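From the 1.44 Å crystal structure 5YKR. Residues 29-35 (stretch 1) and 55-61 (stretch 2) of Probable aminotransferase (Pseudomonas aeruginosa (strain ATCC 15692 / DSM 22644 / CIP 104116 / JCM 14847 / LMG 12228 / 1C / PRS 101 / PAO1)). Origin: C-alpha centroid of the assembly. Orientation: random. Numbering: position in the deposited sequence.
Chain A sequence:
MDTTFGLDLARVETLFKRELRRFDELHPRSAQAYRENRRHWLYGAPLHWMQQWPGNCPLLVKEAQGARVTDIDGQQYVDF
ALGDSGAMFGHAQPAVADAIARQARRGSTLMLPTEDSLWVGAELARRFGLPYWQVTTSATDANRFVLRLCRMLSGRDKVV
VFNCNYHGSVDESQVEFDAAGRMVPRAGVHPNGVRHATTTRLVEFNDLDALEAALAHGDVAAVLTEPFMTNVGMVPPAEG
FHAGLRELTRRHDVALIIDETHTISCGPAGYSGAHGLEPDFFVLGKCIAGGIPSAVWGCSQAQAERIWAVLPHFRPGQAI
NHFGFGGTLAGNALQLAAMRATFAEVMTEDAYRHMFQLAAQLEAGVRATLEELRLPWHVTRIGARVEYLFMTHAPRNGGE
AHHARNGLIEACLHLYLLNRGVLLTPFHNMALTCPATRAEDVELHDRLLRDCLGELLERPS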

ATOM      1  N   ARG A  29      -4.141  -5.976 -31.466  1.00 18.56           N
ATOM      2  CA  ARG A  29      -3.831  -4.685 -30.895  1.00 16.48           C
ATOM      3  C   ARG A  29      -3.281  -4.822 -29.463  1.00 15.77           C
ATOM      4  O   ARG A  29      -2.365  -4.101 -29.112  1.00 16.89           O
ATOM      5  CB  ARG A  29      -5.031  -3.749 -30.939  1.00 18.91           C
ATOM      6  CG  ARG A  29      -5.477  -3.413 -32.338  1.00 20.66           C
ATOM      7  CD  ARG A  29      -6.752  -2.609 -32.351  1.00 26.02           C
ATOM      8  NE  ARG A  29      -6.585  -1.298 -31.755  1.00 32.09           N
ATOM      9  CZ  ARG A  29      -7.533  -0.364 -31.736  1.00 37.87           C
ATOM     10  NH1 ARG A  29      -8.732  -0.573 -32.306  1.00 42.58           N
ATOM     11  NH2 ARG A  29      -7.271   0.809 -31.175  1.00 42.90           N
ATOM     12  N   SER A  30      -3.783  -5.754 -28.663  1.00 15.74           N
ATOM     13  CA  SER A  30      -3.154  -6.002 -27.350  1.00 15.62           C
ATOM     14  C   SER A  30      -1.731  -6.507 -27.512  1.00 14.31           C
ATOM     15  O   SER A  30      -0.856  -6.091 -26.754  1.00 15.69           O
ATOM     16  CB  SER A  30      -4.013  -6.942 -26.478  1.00 14.71           C
ATOM     17  OG  SER A  30      -5.089  -6.210 -25.944  1.00 15.34           O
ATOM     18  N   ALA A  31      -1.494  -7.349 -28.527  1.00 15.62           N
ATOM     19  CA  ALA A  31      -0.130  -7.851 -28.785  1.00 16.79           C
ATOM     20  C   ALA A  31       0.818  -6.737 -29.209  1.00 17.34           C
ATOM     21  O   ALA A  31       1.957  -6.684 -28.779  1.00 17.67           O
ATOM     22  CB  ALA A  31      -0.152  -8.981 -29.802  1.00 18.90           C
ATOM     23  N   GLN A  32       0.339  -5.836 -30.044  1.00 18.77           N
ATOM     24  CA  GLN A  32       1.118  -4.671 -30.445  1.00 19.99           C
ATOM     25  C   GLN A  32       1.421  -3.796 -29.238  1.00 18.13           C
ATOM     26  O   GLN A  32       2.556  -3.307 -29.053  1.00 19.11           O
ATOM     27  CB  GLN A  32       0.353  -3.906 -31.534  1.00 22.61           C
ATOM     28  CG  GLN A  32       0.893  -2.562 -32.003  1.00 29.06           C
ATOM     29  CD  GLN A  32      -0.025  -1.934 -33.089  1.00 41.16           C
ATOM     30  OE1 GLN A  32      -1.279  -2.115 -33.095  1.00 48.50           O
ATOM     31  NE2 GLN A  32       0.588  -1.204 -34.026  1.00 52.08           N
ATOM     32  N   ALA A  33       0.406  -3.593 -28.407  1.00 17.31           N
ATOM     33  CA  ALA A  33       0.601  -2.826 -27.177  1.00 17.45           C
ATOM     34  C   ALA A  33       1.656  -3.469 -26.279  1.00 16.34           C
ATOM     35  O   ALA A  33       2.435  -2.780 -25.647  1.00 16.38           O
ATOM     36  CB  ALA A  33      -0.710  -2.651 -26.433  1.00 16.64           C
ATOM     37  N   TYR A  34       1.665  -4.795 -26.185  1.00 15.39           N
ATOM     38  CA  TYR A  34       2.656  -5.500 -25.364  1.00 15.30           C
ATOM     39  C   TYR A  34       4.073  -5.235 -25.851  1.00 15.97           C
ATOM     40  O   TYR A  34       4.960  -4.992 -25.042  1.00 17.02           O
ATOM     41  CB  TYR A  34       2.375  -7.000 -25.343  1.00 16.31           C
ATOM     42  CG  TYR A  34       3.185  -7.775 -24.358  1.00 16.92           C
ATOM     43  CD1 TYR A  34       3.135  -7.496 -23.008  1.00 17.56           C
ATOM     44  CD2 TYR A  34       4.028  -8.811 -24.782  1.00 18.88           C
ATOM     45  CE1 TYR A  34       3.890  -8.233 -22.098  1.00 17.91           C
ATOM     46  CE2 TYR A  34       4.764  -9.558 -23.880  1.00 20.11           C
ATOM     47  CZ  TYR A  34       4.704  -9.258 -22.538  1.00 19.12           C
ATOM     48  OH  TYR A  34       5.472 -10.004 -21.670  1.00 21.82           O
ATOM     49  N   ARG A  35       4.280  -5.248 -27.160  1.00 18.12           N
ATOM     50  CA  ARG A  35       5.613  -4.956 -27.702  1.00 21.08           C
ATOM     51  C   ARG A  35       6.082  -3.574 -27.260  1.00 20.68           C
ATOM     52  O   ARG A  35       7.246  -3.366 -26.885  1.00 22.65           O
ATOM     53  CB  ARG A  35       5.619  -5.061 -29.232  1.00 24.14           C
ATOM     54  CG  ARG A  35       5.496  -6.488 -29.752  1.00 29.94           C
ATOM     55  CD  ARG A  35       5.792  -6.590 -31.274  1.00 35.37           C
ATOM     56  NE  ARG A  35       4.595  -6.145 -31.998  1.00 43.56           N
ATOM     57  CZ  ARG A  35       4.400  -4.963 -32.620  1.00 49.15           C
ATOM     58  NH1 ARG A  35       5.357  -4.028 -32.670  1.00 56.69           N
ATOM     59  NH2 ARG A  35       3.211  -4.719 -33.197  1.00 46.43           N
ATOM     60  N   GLY A  55      -2.089 -16.901 -22.605  1.00 29.48           N
ATOM     61  CA  GLY A  55      -1.989 -16.055 -23.770  1.00 25.74           C
ATOM     62  C   GLY A  55      -0.668 -15.362 -23.736  1.00 21.71           C
ATOM     63  O   GLY A  55       0.015 -15.265 -22.710  1.00 24.17           O
ATOM     64  N   ASN A  56      -0.313 -14.838 -24.868  1.00 20.71           N
ATOM     65  CA  ASN A  56       1.027 -14.353 -25.029  1.00 20.78           C
ATOM     66  C   ASN A  56       1.234 -12.926 -24.544  1.00 20.36           C
ATOM     67  O   ASN A  56       2.370 -12.497 -24.385  1.00 25.37           O
ATOM     68  CB  ASN A  56       1.437 -14.578 -26.464  1.00 24.24           C
ATOM     69  CG  ASN A  56       1.668 -16.054 -26.779  1.00 26.98           C
ATOM     70  OD1 ASN A  56       2.341 -16.770 -26.020  1.00 25.90           O
ATOM     71  ND2 ASN A  56       1.126 -16.516 -27.899  1.00 30.22           N
ATOM     72  N   CYS A  57       0.159 -12.248 -24.187  1.00 18.26           N
ATOM     73  CA  CYS A  57       0.258 -10.944 -23.515  1.00 16.86           C
ATOM     74  C   CYS A  57      -1.015 -10.680 -22.738  1.00 16.45           C
ATOM     75  O   CYS A  57      -2.057 -11.278 -23.034  1.00 17.34           O
ATOM     76  CB  CYS A  57       0.436  -9.814 -24.547  1.00 18.34           C
ATOM     77  SG  CYS A  57      -0.920  -9.685 -25.755  1.00 19.24           S
ATOM     78  N   PRO A  58      -0.963  -9.763 -21.733  1.00 16.01           N
ATOM     79  CA  PRO A  58      -2.199  -9.347 -21.106  1.00 14.78           C
ATOM     80  C   PRO A  58      -3.069  -8.543 -22.080  1.00 14.13           C
ATOM     81  O   PRO A  58      -2.565  -7.777 -22.920  1.00 14.71           O
ATOM     82  CB  PRO A  58      -1.753  -8.439 -19.957  1.00 15.22           C
ATOM     83  CG  PRO A  58      -0.408  -8.012 -20.315  1.00 15.87           C
ATOM     84  CD  PRO A  58       0.210  -9.113 -21.105  1.00 16.63           C
ATOM     85  N   LEU A  59      -4.381  -8.731 -21.960  1.00 13.22           N
ATOM     86  CA  LEU A  59      -5.312  -7.860 -22.700  1.00 12.84           C
ATOM     87  C   LEU A  59      -5.212  -6.411 -22.200  1.00 13.84           C
ATOM     88  O   LEU A  59      -5.132  -6.192 -21.007  1.00 14.86           O
ATOM     89  CB  LEU A  59      -6.727  -8.357 -22.506  1.00 13.44           C
ATOM     90  CG  LEU A  59      -7.094  -9.782 -22.918  1.00 14.89           C
ATOM     91  CD1 LEU A  59      -8.496 -10.082 -22.420  1.00 15.95           C
ATOM     92  CD2 LEU A  59      -6.950  -9.932 -24.417  1.00 16.66           C
ATOM     93  N   LEU A  60      -5.303  -5.457 -23.138  1.00 12.11           N
ATOM     94  CA  LEU A  60      -5.545  -4.055 -22.765  1.00 13.33           C
ATOM     95  C   LEU A  60      -7.059  -3.808 -22.787  1.00 13.60           C
ATOM     96  O   LEU A  60      -7.755  -4.113 -23.760  1.00 13.36           O
ATOM     97  CB  LEU A  60      -4.837  -3.022 -23.631  1.00 15.60           C
ATOM     98  CG  LEU A  60      -3.448  -2.582 -23.137  1.00 15.41           C
ATOM     99  CD1 LEU A  60      -2.507  -3.773 -23.347  1.00 17.39           C
ATOM    100  CD2 LEU A  60      -2.944  -1.359 -23.855  1.00 16.53           C
ATOM    101  N   VAL A  61      -7.548  -3.302 -21.674  1.00 12.82           N
ATOM    102  CA  VAL A  61      -8.957  -2.980 -21.519  1.00 13.74           C
ATOM    103  C   VAL A  61      -9.289  -1.628 -22.053  1.00 13.23           C
ATOM    104  O   VAL A  61      -8.603  -0.652 -21.706  1.00 14.78           O
ATOM    105  CB  VAL A  61      -9.393  -3.126 -20.046  1.00 13.86           C
ATOM    106  CG1 VAL A  61     -10.842  -2.663 -19.818  1.00 14.46           C
ATOM    107  CG2 VAL A  61      -9.166  -4.554 -19.573  1.00 13.86           C
TER
HETATM  108  O   HOH W   1      -0.414  -6.285 -23.716  1.00 16.48           O

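The contact packs an irregular segment, residues 55-61, against one side of a helix that spans residues 29-35 and extends beyond them in both directions. The two segments bury 349 Å² between them, and the helix meets its partner chiefly through Ser 30, Ala 33 and Tyr 34, whose CA-to-CB bonds all point toward it. Arg 29, Gln 32 and Arg 35 take no part.

Gly 55 enters the segment without touching the helix. Its backbone angles (phi 98°, psi 164°) would jam a CB against the carbonyl oxygen of the preceding residue, so the need for glycine here is set by the local backbone rather than by the helix. Asn 56 contributes little more than its main chain: its carbonyl O lies 3.8 Å from CE2 of Tyr 34, while the end of its side chain leads away and its ND2 is hydrogen-bonded elsewhere in the structure.

Cys 57 is the first residue to direct its side chain at the helix. Its CB sits over one face of the Tyr 34 ring, 3.9 Å from the ring centroid and 30° off the normal, in a CH-pi contact; the offset brings it nearest to the base of the ring, with CB of Cys 57 3.4 Å from CG of Tyr 34. With chi1 in the p well, the sulfur reaches the helix backbone, where SG of Cys 57 lies 3.6 Å from CA of Ala 31 and 3.7 Å from C of Ser 30.

Pro 58 adds an apolar contact to the same aromatic ring, its CD lying 3.8 Å from CD1 of Tyr 34. A single water donates hydrogen bonds to O of Pro 58 (2.7 Å) and to O of Ser 30 (3.1 Å), linking two main-chain acceptors that could not hydrogen-bond to each other directly.

Leu 59 turns its side chain away, yet its backbone passes close to the helix, with CA 3.6 Å from OG of Ser 30. This approach leads into the one direct hydrogen bond of the contact: N of Leu 60 donates to OG of Ser 30 at 2.9 Å, with an almost linear N-H...O angle of 178°. The serine hydroxyl thus satisfies a main-chain amide in a segment lacking regular secondary structure. Leu 60 then points its own side chain toward the helix, placing CD2 3.6 Å from CB of Ala 33. At Val 61 the side chain points away and the contact ends.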